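SalCYP truncation (Salinispora tropica, PDB 7ABB) belongs to the cytochrome P450 family, whose largely helical fold encloses a heme, and carries a bound heme c in its pocket. Local coordinates at residues 112-117 with 136-141; 129-134 with 380-385; 249-254 with 364-369; 270-275 with 351-356. All blocks are in the same frame, centred on the assembly; numbering follows the deposited sequence.

Contact 1 of 4, residues 112-117 with 136-141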
# COMPACT_ATOMS: atom_id res chain seq x y z
N ARG A 112 -12.90 8.23 11.21
CA ARG A 112 -14.32 8.18 10.88
C ARG A 112 -14.89 9.57 10.68
O ARG A 112 -15.66 9.82 9.73
CB ARG A 112 -15.07 7.43 11.98
CG ARG A 112 -16.52 7.12 11.60
CD ARG A 112 -17.28 6.35 12.66
NE ARG A 112 -16.63 5.08 12.90
CZ ARG A 112 -16.63 4.04 12.07
NH1 ARG A 112 -17.27 4.06 10.90
NH2 ARG A 112 -15.95 2.95 12.42
N ALA A 113 -14.56 10.51 11.58
CA ALA A 113 -15.07 11.87 11.45
C ALA A 113 -14.56 12.53 10.18
O ALA A 113 -15.27 13.31 9.54
CB ALA A 113 -14.71 12.69 12.68
N ASN A 114 -13.30 12.23 9.83
CA ASN A 114 -12.70 12.69 8.58
C ASN A 114 -13.48 12.17 7.37
O ASN A 114 -13.95 12.97 6.54
CB ASN A 114 -11.24 12.23 8.60
CG ASN A 114 -10.45 12.50 7.33
OD1 ASN A 114 -10.86 13.21 6.42
ND2 ASN A 114 -9.27 11.91 7.28
N ALA A 115 -13.70 10.86 7.29
CA ALA A 115 -14.48 10.31 6.19
C ALA A 115 -15.85 10.96 6.11
O ALA A 115 -16.31 11.37 5.04
CB ALA A 115 -14.65 8.82 6.35
N ARG A 116 -16.53 11.06 7.25
CA ARG A 116 -17.91 11.55 7.26
C ARG A 116 -17.97 13.00 6.80
O ARG A 116 -18.85 13.40 6.03
CB ARG A 116 -18.51 11.38 8.65
CG ARG A 116 -19.98 11.74 8.75
CD ARG A 116 -20.51 11.59 10.16
NE ARG A 116 -20.53 10.21 10.66
CZ ARG A 116 -19.80 9.74 11.67
NH1 ARG A 116 -18.93 10.51 12.33
NH2 ARG A 116 -19.93 8.48 12.03
N ARG A 117 -17.06 13.82 7.32
CA ARG A 117 -16.99 15.22 6.93
C ARG A 117 -16.80 15.36 5.43
O ARG A 117 -17.48 16.15 4.77
CB ARG A 117 -15.83 15.89 7.68
CG ARG A 117 -15.57 17.35 7.33
CD ARG A 117 -14.07 17.70 7.33
NE ARG A 117 -13.37 17.10 8.46
CZ ARG A 117 -12.14 16.60 8.41
NH1 ARG A 117 -11.45 16.65 7.28
NH2 ARG A 117 -11.59 16.01 9.47
N ARG A 136 -7.68 10.59 -1.59
CA ARG A 136 -6.30 11.02 -1.35
C ARG A 136 -6.19 12.01 -0.20
O ARG A 136 -5.35 11.80 0.69
CB ARG A 136 -5.68 11.58 -2.64
CG ARG A 136 -4.17 11.77 -2.55
CD ARG A 136 -3.58 12.15 -3.89
NE ARG A 136 -3.82 11.08 -4.86
CZ ARG A 136 -4.59 11.18 -5.94
NH1 ARG A 136 -5.22 12.31 -6.25
NH2 ARG A 136 -4.72 10.12 -6.73
N PRO A 137 -6.96 13.10 -0.14
CA PRO A 137 -6.86 13.97 1.04
C PRO A 137 -7.27 13.27 2.32
O PRO A 137 -6.69 13.54 3.38
CB PRO A 137 -7.77 15.16 0.69
CG PRO A 137 -8.55 14.76 -0.42
CD PRO A 137 -7.86 13.66 -1.16
N TYR A 138 -8.24 12.35 2.25
CA TYR A 138 -8.63 11.56 3.41
C TYR A 138 -7.46 10.75 3.95
O TYR A 138 -7.11 10.84 5.13
CB TYR A 138 -9.77 10.62 2.99
CG TYR A 138 -10.10 9.49 3.92
CD1 TYR A 138 -10.75 9.71 5.12
CD2 TYR A 138 -9.78 8.18 3.58
CE1 TYR A 138 -11.07 8.66 5.96
CE2 TYR A 138 -10.11 7.15 4.40
CZ TYR A 138 -10.77 7.36 5.56
OH TYR A 138 -11.09 6.30 6.35
N VAL A 139 -6.84 9.96 3.08
CA VAL A 139 -5.74 9.10 3.50
C VAL A 139 -4.56 9.93 3.98
O VAL A 139 -3.91 9.58 4.98
CB VAL A 139 -5.35 8.16 2.34
CG1 VAL A 139 -4.05 7.41 2.66
CG2 VAL A 139 -6.47 7.16 2.09
N LEU A 140 -4.22 11.01 3.27
CA LEU A 140 -3.10 11.83 3.70
C LEU A 140 -3.37 12.48 5.05
O LEU A 140 -2.47 12.55 5.89
CB LEU A 140 -2.78 12.87 2.64
CG LEU A 140 -1.64 13.84 2.97
CD1 LEU A 140 -0.34 13.12 3.28
CD2 LEU A 140 -1.48 14.82 1.81
N GLU A 141 -4.58 12.98 5.27
CA GLU A 141 -4.92 13.52 6.59
C GLU A 141 -4.68 12.47 7.67
O GLU A 141 -4.07 12.75 8.71
CB GLU A 141 -6.38 14.00 6.62
CG GLU A 141 -6.84 14.46 8.01
CD GLU A 141 -8.22 15.08 8.04
OE1 GLU A 141 -8.70 15.61 7.00
OE2 GLU A 141 -8.84 15.00 9.12
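Asn-114, Arg-117, Tyr-138 and Glu-141, which meet between helices 108-120 and 130-147, all set CG anti to the backbone N (chi1 175° in Glu-141). Beyond CG the Glu-141 chain stays extended, whereas that of Arg-117 bends twice, at chi2 and chi3, and the two charged ends meet tip to tip. The guanidinium grips the carboxylate end-on: NH1 of Arg-117 donates to OE1 of Glu-141 at 3.0 Å, and NH2 of Arg-117 donates to OE2 of Glu-141 at 3.0 Å. Both bonds are almost straight, the groups are nearly coplanar, and each oxygen uses its syn lone pair. The Asn-114 amide stacks on the same carboxylate, its plane turned by only 10°, with Asn-114 CG 3.5 Å from Glu-141 CD. That brings two acceptors, Asn-114 OD1 and Glu-141 OE1, to 3.3 Å; Arg-118, bonded to OD1 through NE and to OE1 through NH2, probably offsets their repulsion. Asn-114 ND2 donates to Tyr-138 O at 3.2 Å in a noticeably bent bond, and also reaches Asn-142 OD1. The Ala-115 methyl CB approaches Tyr-138 CE1 obliquely at 3.6 Å; the exposed Arg-117 lies outside this buried pair. The helices run nearly antiparallel, axes 10.0 Å apart at 161°, and correspond to D and E of the four-helix bundle of the P450 fold. Tyr-138 also packs on helices 238-253 and 345-362, and its hydroxyl bonds Gln-351 O on the latter.

Contact 2 of 4, residues 129-134 with 380-385; sequences SFSDEF and NVYDLR
Ser-131 meets the Tyr-382 ring at its edge, OG lying near the ring plane, while water 2 sits 3.7 Å above one face of that ring, displaced from its centre. The Phe-130 ring is approached obliquely by Leu-384 CD2, and Trp-359 packs edge-to-face with it. Ser-129 OG comes to the Asp-383 carboxylate from above, 47° out of its plane, and donates to OD1 at 2.7 Å. These groups surround a strand-to-helix junction of the P450 fold: strands 127-129 and 385-387 form a two-stranded antiparallel sheet, with Ser-129 and Arg-385 as a non-hydrogen-bonded pair, and the first strand runs straight into helix 130-147. At the turn Phe-130 N donates to Leu-384 O at 2.7 Å. The side chains of Phe-130 and Leu-384 then run alongside each other in one direction, with Phe-130 CB 3.8 Å from Leu-384 CD2. The Tyr-382 hydroxyl accepts from Ser-131 OG at 2.8 Å and also bonds Asn-242 OD1 on helix 238-253. Waters 2 and 3 each donate to Tyr-382 O and to one carboxylate oxygen of Asp-132. Water 1 links three groups, donating to Ser-129 OG at 2.9 Å and accepting from Ser-131 N at 3.0 Å and Leu-384 N at 3.1 Å.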
# COMPACT_ATOMS: atom_id res chain seq x y z
N SER A 129 -15.08 12.77 -8.15
CA SER A 129 -13.86 12.12 -8.60
C SER A 129 -13.26 11.50 -7.34
O SER A 129 -12.67 12.19 -6.49
CB SER A 129 -12.92 13.11 -9.29
OG SER A 129 -11.67 12.48 -9.60
N PHE A 130 -13.46 10.19 -7.19
CA PHE A 130 -13.34 9.54 -5.89
C PHE A 130 -11.96 9.75 -5.28
O PHE A 130 -11.84 10.10 -4.10
CB PHE A 130 -13.65 8.05 -6.04
CG PHE A 130 -13.50 7.27 -4.78
CD1 PHE A 130 -14.56 7.14 -3.90
CD2 PHE A 130 -12.30 6.65 -4.46
CE1 PHE A 130 -14.43 6.42 -2.72
CE2 PHE A 130 -12.18 5.90 -3.31
CZ PHE A 130 -13.23 5.78 -2.44
N SER A 131 -10.90 9.48 -6.04
CA SER A 131 -9.58 9.53 -5.42
C SER A 131 -9.04 10.96 -5.31
O SER A 131 -8.41 11.30 -4.31
CB SER A 131 -8.60 8.65 -6.18
OG SER A 131 -8.98 7.29 -6.02
N ASP A 132 -9.27 11.80 -6.32
CA ASP A 132 -8.75 13.16 -6.30
C ASP A 132 -9.42 14.01 -5.23
O ASP A 132 -8.75 14.76 -4.51
CB ASP A 132 -8.94 13.84 -7.66
CG ASP A 132 -8.05 13.26 -8.74
OD1 ASP A 132 -7.13 12.49 -8.42
OD2 ASP A 132 -8.29 13.61 -9.92
N GLU A 133 -10.75 13.93 -5.12
CA GLU A 133 -11.49 14.82 -4.24
C GLU A 133 -11.69 14.24 -2.85
O GLU A 133 -11.76 15.00 -1.88
CB GLU A 133 -12.86 15.15 -4.84
CG GLU A 133 -12.78 15.80 -6.18
CD GLU A 133 -14.14 16.28 -6.63
OE1 GLU A 133 -14.76 15.61 -7.49
OE2 GLU A 133 -14.60 17.31 -6.07
N PHE A 134 -11.73 12.91 -2.71
CA PHE A 134 -12.05 12.26 -1.44
C PHE A 134 -10.87 11.44 -0.93
O PHE A 134 -10.28 11.80 0.09
CB PHE A 134 -13.31 11.40 -1.56
CG PHE A 134 -13.52 10.52 -0.37
CD1 PHE A 134 -13.54 11.06 0.89
CD2 PHE A 134 -13.64 9.15 -0.48
CE1 PHE A 134 -13.68 10.28 2.01
CE2 PHE A 134 -13.78 8.35 0.64
CZ PHE A 134 -13.80 8.90 1.88
N ASN A 380 -1.52 4.30 -11.06
CA ASN A 380 -0.81 5.45 -11.65
C ASN A 380 -1.80 6.62 -11.76
O ASN A 380 -2.45 6.96 -10.76
CB ASN A 380 -0.19 5.01 -12.97
CG ASN A 380 0.83 3.91 -12.79
OD1 ASN A 380 1.51 3.86 -11.77
ND2 ASN A 380 0.92 3.01 -13.76
N VAL A 381 -1.93 7.24 -12.93
CA VAL A 381 -2.85 8.35 -13.14
C VAL A 381 -4.18 7.82 -13.68
O VAL A 381 -4.22 7.18 -14.74
CB VAL A 381 -2.25 9.38 -14.10
CG1 VAL A 381 -3.24 10.52 -14.36
CG2 VAL A 381 -0.93 9.90 -13.55
N TYR A 382 -5.25 8.08 -12.95
CA TYR A 382 -6.59 7.67 -13.35
C TYR A 382 -7.59 8.65 -12.77
O TYR A 382 -7.26 9.46 -11.90
CB TYR A 382 -6.88 6.24 -12.87
CG TYR A 382 -6.92 6.10 -11.37
CD1 TYR A 382 -8.09 6.32 -10.65
CD2 TYR A 382 -5.77 5.75 -10.66
CE1 TYR A 382 -8.13 6.20 -9.28
CE2 TYR A 382 -5.79 5.62 -9.29
CZ TYR A 382 -6.97 5.85 -8.60
OH TYR A 382 -7.04 5.74 -7.23
N ASP A 383 -8.84 8.57 -13.23
CA ASP A 383 -9.91 9.42 -12.70
C ASP A 383 -11.13 8.53 -12.52
O ASP A 383 -11.79 8.16 -13.50
CB ASP A 383 -10.19 10.60 -13.63
CG ASP A 383 -11.28 11.52 -13.10
OD1 ASP A 383 -11.86 11.23 -12.04
OD2 ASP A 383 -11.54 12.56 -13.75
N LEU A 384 -11.43 8.19 -11.28
CA LEU A 384 -12.57 7.34 -10.95
C LEU A 384 -13.74 8.25 -10.63
O LEU A 384 -13.78 8.86 -9.56
CB LEU A 384 -12.24 6.43 -9.78
CG LEU A 384 -13.43 5.66 -9.22
CD1 LEU A 384 -14.03 4.76 -10.27
CD2 LEU A 384 -13.01 4.85 -8.01
N ARG A 385 -14.68 8.34 -11.56
CA ARG A 385 -15.93 9.07 -11.35
C ARG A 385 -16.99 8.08 -10.88
O ARG A 385 -17.18 7.02 -11.49
CB ARG A 385 -16.38 9.77 -12.63
CG ARG A 385 -17.67 10.58 -12.50
CD ARG A 385 -17.97 11.38 -13.77
NE ARG A 385 -19.29 12.04 -13.75
CZ ARG A 385 -20.21 11.95 -14.71
NH1 ARG A 385 -19.97 11.21 -15.80
NH2 ARG A 385 -21.38 12.60 -14.61
O HOH W 1 -10.40 9.95 -8.94
O HOH W 2 -7.65 9.95 -9.24
O HOH W 3 -7.16 12.39 -11.90

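Contact 3 of 4, residues 249-254 with 364-369; sequences QHLAHH and PDYRLP
Apolar packing centres on Ala-252, whose CB lies 3.6 Å from Leu-368 CD2 and 3.7 Å from Tyr-366 CD2. The tyrosine presents its ring edge to the helix; CG lies in the crowded position between backbone N and carbonyl carbon (chi1 52°), and the ring runs past Ala-252 to Leu-251. There the hydroxyl OH comes to 3.2 Å from Leu-251 CB, a tight contact close to the ring plane. On the other flank of Ala-252, Gln-249 crosses Leu-368 at about a right angle, its CG 3.9 Å from Leu-368 CD1, so the aliphatic part of the glutamine does the touching. Its amide NE2 goes elsewhere, to Pro-376 O.

No conventional hydrogen bond joins the two segments. Instead Arg-367 CA makes a CA-H...O contact with Ala-252 O at 3.4 Å, 151° at the hydrogen. In P450 terms helix 238-253 is the C-terminal part of the long helix I, and residues 364-369 begin the stretch that leaves helix L, 345-362; Arg-367 also shares backbone hydrogen bonds with Val-387 of strand 385-387. Around the ring, Tyr-366 has a cation-pi partner in Arg-258 and an edge-to-face neighbour in Trp-359.

Within 249-254, polar bonds gather on His-250 O, which accepts from His-253 N at 3.0 Å and from His-254 ND1 at 3.1 Å, the two donors arriving from opposite faces of its plane. The same ND1 sits 3.1 Å above the His-250 ring, over its centre.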
# COMPACT_ATOMS: atom_id res chain seq x y z
N GLN A 249 -14.81 0.88 -6.90
CA GLN A 249 -15.14 0.75 -8.31
C GLN A 249 -15.82 -0.59 -8.59
O GLN A 249 -16.80 -0.65 -9.37
CB GLN A 249 -13.88 0.90 -9.17
CG GLN A 249 -14.21 0.77 -10.64
CD GLN A 249 -13.05 1.01 -11.56
OE1 GLN A 249 -13.02 1.98 -12.30
NE2 GLN A 249 -12.12 0.07 -11.58
N HIS A 250 -15.33 -1.67 -7.99
CA HIS A 250 -15.99 -2.96 -8.13
C HIS A 250 -17.42 -2.92 -7.60
O HIS A 250 -18.35 -3.37 -8.28
CB HIS A 250 -15.19 -4.04 -7.40
CG HIS A 250 -15.86 -5.37 -7.40
ND1 HIS A 250 -15.52 -6.37 -8.28
CD2 HIS A 250 -16.85 -5.86 -6.62
CE1 HIS A 250 -16.28 -7.42 -8.05
NE2 HIS A 250 -17.09 -7.15 -7.05
N LEU A 251 -17.61 -2.41 -6.37
CA LEU A 251 -18.96 -2.34 -5.82
C LEU A 251 -19.88 -1.52 -6.71
O LEU A 251 -21.06 -1.85 -6.88
CB LEU A 251 -18.92 -1.77 -4.40
CG LEU A 251 -18.13 -2.59 -3.37
CD1 LEU A 251 -18.06 -1.84 -2.03
CD2 LEU A 251 -18.74 -3.95 -3.13
N ALA A 252 -19.36 -0.44 -7.29
CA ALA A 252 -20.17 0.41 -8.17
C ALA A 252 -20.58 -0.27 -9.45
O ALA A 252 -21.52 0.19 -10.11
CB ALA A 252 -19.39 1.69 -8.47
N HIS A 253 -19.94 -1.37 -9.82
CA HIS A 253 -20.18 -2.12 -11.04
C HIS A 253 -20.92 -3.42 -10.79
O HIS A 253 -21.41 -4.03 -11.75
CB HIS A 253 -18.80 -2.41 -11.69
CG HIS A 253 -18.84 -3.12 -13.00
ND1 HIS A 253 -19.66 -2.74 -14.04
CD2 HIS A 253 -18.13 -4.18 -13.44
CE1 HIS A 253 -19.47 -3.55 -15.07
NE2 HIS A 253 -18.55 -4.44 -14.73
N HIS A 254 -20.99 -3.86 -9.54
CA HIS A 254 -21.49 -5.19 -9.16
C HIS A 254 -22.56 -5.01 -8.09
O HIS A 254 -22.26 -5.03 -6.88
CB HIS A 254 -20.36 -6.08 -8.64
CG HIS A 254 -19.45 -6.57 -9.71
ND1 HIS A 254 -18.25 -5.95 -10.03
CD2 HIS A 254 -19.56 -7.63 -10.54
CE1 HIS A 254 -17.67 -6.62 -11.02
NE2 HIS A 254 -18.44 -7.65 -11.34
N PRO A 364 -25.67 4.87 -0.08
CA PRO A 364 -25.85 3.42 -0.12
C PRO A 364 -25.93 2.86 -1.51
O PRO A 364 -25.59 1.69 -1.71
CB PRO A 364 -27.16 3.21 0.65
CG PRO A 364 -27.90 4.51 0.52
CD PRO A 364 -26.81 5.56 0.55
N ASP A 365 -26.41 3.64 -2.48
CA ASP A 365 -26.57 3.20 -3.86
C ASP A 365 -25.80 4.17 -4.75
O ASP A 365 -25.90 5.39 -4.58
CB ASP A 365 -28.05 3.16 -4.23
CG ASP A 365 -28.32 2.46 -5.55
OD1 ASP A 365 -27.39 1.91 -6.16
OD2 ASP A 365 -29.49 2.47 -5.97
N TYR A 366 -25.02 3.62 -5.67
CA TYR A 366 -24.14 4.41 -6.52
C TYR A 366 -23.73 3.51 -7.68
O TYR A 366 -23.92 2.29 -7.63
CB TYR A 366 -22.92 4.95 -5.73
CG TYR A 366 -22.17 3.86 -4.98
CD1 TYR A 366 -22.61 3.44 -3.73
CD2 TYR A 366 -21.12 3.20 -5.58
CE1 TYR A 366 -21.96 2.41 -3.06
CE2 TYR A 366 -20.48 2.20 -4.93
CZ TYR A 366 -20.92 1.80 -3.69
OH TYR A 366 -20.27 0.77 -3.05
N ARG A 367 -23.12 4.11 -8.69
CA ARG A 367 -22.75 3.35 -9.88
C ARG A 367 -21.63 4.07 -10.63
O ARG A 367 -21.34 5.24 -10.39
CB ARG A 367 -23.96 3.11 -10.80
CG ARG A 367 -24.51 4.39 -11.43
CD ARG A 367 -25.80 4.18 -12.21
NE ARG A 367 -26.88 3.76 -11.35
CZ ARG A 367 -28.11 3.42 -11.77
NH1 ARG A 367 -28.42 3.50 -13.07
NH2 ARG A 367 -29.04 3.05 -10.91
N LEU A 368 -21.03 3.36 -11.56
CA LEU A 368 -20.14 4.03 -12.49
C LEU A 368 -20.98 4.72 -13.56
O LEU A 368 -22.11 4.33 -13.83
CB LEU A 368 -19.18 3.01 -13.12
CG LEU A 368 -18.34 2.26 -12.07
CD1 LEU A 368 -17.42 1.25 -12.79
CD2 LEU A 368 -17.56 3.18 -11.18
N PRO A 369 -20.45 5.78 -14.19
CA PRO A 369 -21.29 6.58 -15.11
C PRO A 369 -21.98 5.75 -16.17
O PRO A 369 -23.19 5.87 -16.38
CB PRO A 369 -20.28 7.57 -15.70
CG PRO A 369 -19.30 7.80 -14.53
CD PRO A 369 -19.15 6.42 -13.92

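Contact 4 of 4, residues 270-275 with 351-356; sequences AAVEEF and QILTAW
Val-272 drives both methyls into the opposing helix, where CG2 meets CE3 and CZ3 of the Trp-356 indole obliquely, 3.8 Å from CZ3. This is where helix 268-278 crosses helix 345-362, the K and L helices of the P450 fold; Glu-274 and Arg-277, which form a salt bridge, belong to the ExxR motif of the K helix. With CG1 anti to its backbone N (chi1 169°), Val-272 splits its contacts. CG1 touches Ile-352 CG2 at 4.1 Å, while CG2, besides meeting the indole, comes 4.0 Å from Leu-353 CD1. One branched residue is thereby seated against three residues of the L helix, two of them consecutive and the third a turn further on.

One turn beyond Val-272, Phe-275 meets the six-membered ring of the same indole. The centroids of the Phe-275 and Trp-356 six-membered rings are 5.4 Å apart and their planes 79° from each other, but the approach is oblique; the nearest atoms are Phe-275 CD2 and Trp-356 CZ3, at 3.6 Å. Phe-275 also lies against the His-250 and Phe-325 rings, so the aromatic pair continues toward helix 238-253. No hydrogen bond spans the two segments, and the interface is wholly apolar. The helix axes pass 10.2 Å apart at 121°, consistent with the small patch of contact. The Ile-352 side chain lies about 4 Å from heme c at the nearest. Within the L helix, the CG2 methyl of Ile-352 also rests 3.5 Å above one face of the Trp-356 indole, away from its centre.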
# COMPACT_ATOMS: atom_id res chain seq x y z
N ALA A 270 -14.21 -9.16 6.18
CA ALA A 270 -13.83 -10.16 5.19
C ALA A 270 -13.82 -9.56 3.79
O ALA A 270 -12.97 -9.92 2.95
CB ALA A 270 -14.79 -11.35 5.26
N ALA A 271 -14.77 -8.68 3.49
CA ALA A 271 -14.78 -8.04 2.19
C ALA A 271 -13.53 -7.19 1.98
O ALA A 271 -12.91 -7.24 0.90
CB ALA A 271 -16.05 -7.20 2.02
N VAL A 272 -13.09 -6.48 3.02
CA VAL A 272 -11.88 -5.68 2.89
C VAL A 272 -10.68 -6.58 2.58
O VAL A 272 -9.86 -6.26 1.70
CB VAL A 272 -11.64 -4.83 4.16
CG1 VAL A 272 -10.25 -4.23 4.12
CG2 VAL A 272 -12.70 -3.74 4.23
N GLU A 273 -10.56 -7.72 3.27
CA GLU A 273 -9.44 -8.62 3.01
C GLU A 273 -9.51 -9.20 1.61
O GLU A 273 -8.49 -9.41 0.96
CB GLU A 273 -9.41 -9.74 4.04
CG GLU A 273 -9.29 -9.27 5.46
CD GLU A 273 -8.03 -8.45 5.72
OE1 GLU A 273 -8.13 -7.43 6.42
OE2 GLU A 273 -6.95 -8.85 5.24
N GLU A 274 -10.72 -9.49 1.13
CA GLU A 274 -10.83 -10.04 -0.21
C GLU A 274 -10.46 -9.00 -1.26
O GLU A 274 -9.81 -9.34 -2.26
CB GLU A 274 -12.23 -10.60 -0.43
CG GLU A 274 -12.52 -11.13 -1.84
CD GLU A 274 -11.77 -12.40 -2.21
OE1 GLU A 274 -10.70 -12.71 -1.59
OE2 GLU A 274 -12.22 -13.14 -3.13
N PHE A 275 -10.83 -7.74 -1.05
CA PHE A 275 -10.41 -6.69 -1.98
C PHE A 275 -8.90 -6.45 -1.91
O PHE A 275 -8.26 -6.24 -2.94
CB PHE A 275 -11.18 -5.40 -1.74
CG PHE A 275 -12.56 -5.39 -2.34
CD1 PHE A 275 -12.74 -5.63 -3.68
CD2 PHE A 275 -13.65 -5.09 -1.56
CE1 PHE A 275 -14.02 -5.60 -4.23
CE2 PHE A 275 -14.92 -5.03 -2.11
CZ PHE A 275 -15.10 -5.28 -3.42
N GLN A 351 -8.40 2.47 7.74
CA GLN A 351 -8.82 3.55 6.85
C GLN A 351 -9.78 3.05 5.77
O GLN A 351 -10.75 3.75 5.43
CB GLN A 351 -7.61 4.19 6.18
CG GLN A 351 -6.74 4.98 7.12
CD GLN A 351 -5.58 5.56 6.40
OE1 GLN A 351 -5.73 6.54 5.70
NE2 GLN A 351 -4.40 4.95 6.57
N ILE A 352 -9.50 1.88 5.19
CA ILE A 352 -10.35 1.35 4.12
C ILE A 352 -11.72 1.00 4.66
O ILE A 352 -12.75 1.42 4.12
CB ILE A 352 -9.66 0.14 3.46
CG1 ILE A 352 -8.41 0.58 2.74
CG2 ILE A 352 -10.60 -0.54 2.46
CD1 ILE A 352 -7.46 -0.60 2.41
N LEU A 353 -11.77 0.21 5.73
CA LEU A 353 -13.04 -0.20 6.29
C LEU A 353 -13.86 1.00 6.72
O LEU A 353 -15.06 1.09 6.43
CB LEU A 353 -12.83 -1.16 7.45
CG LEU A 353 -14.10 -1.62 8.15
CD1 LEU A 353 -15.06 -2.28 7.16
CD2 LEU A 353 -13.77 -2.56 9.28
N THR A 354 -13.24 1.93 7.44
CA THR A 354 -13.97 3.08 7.96
C THR A 354 -14.52 3.92 6.81
O THR A 354 -15.68 4.38 6.87
CB THR A 354 -13.06 3.91 8.86
OG1 THR A 354 -12.62 3.11 9.96
CG2 THR A 354 -13.79 5.09 9.41
N ALA A 355 -13.70 4.16 5.78
CA ALA A 355 -14.18 4.97 4.65
C ALA A 355 -15.37 4.30 3.99
O ALA A 355 -16.36 4.96 3.68
CB ALA A 355 -13.09 5.18 3.63
N TRP A 356 -15.28 2.99 3.76
CA TRP A 356 -16.40 2.33 3.09
C TRP A 356 -17.64 2.27 3.98
O TRP A 356 -18.78 2.32 3.48
CB TRP A 356 -15.99 0.93 2.63
CG TRP A 356 -14.98 0.93 1.48
CD1 TRP A 356 -14.63 1.98 0.69
CD2 TRP A 356 -14.22 -0.20 1.03
NE1 TRP A 356 -13.68 1.57 -0.24
CE2 TRP A 356 -13.41 0.24 -0.03
CE3 TRP A 356 -14.13 -1.52 1.44
CZ2 TRP A 356 -12.53 -0.62 -0.71
CZ3 TRP A 356 -13.26 -2.37 0.78
CH2 TRP A 356 -12.48 -1.91 -0.28

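Overall arrangement
Contacts 1 and 2 share helix 130-147, their centres 15 Å apart, and meet where Arg-136 N lies 2.9 Å from Ser-131 O. Along the chain their segments alternate; contact 1 closes before contacts 3 and 4 open, contact 3 falls within the span of contact 2, and contact 4 within that of contact 3. Contacts 2 and 3 lie 14 Å apart and touch through Leu-384, Gln-249 and Leu-368, and contacts 3 and 4 through His-250, Leu-251 and Phe-275. Contact 1 reaches contact 4 at helix 345-362. Together they tie early helices and the C-terminal tail to the helical core; contact 4 comes within about 4 Å of heme c, contacts 1 and 2 within about 10 and 11 Å.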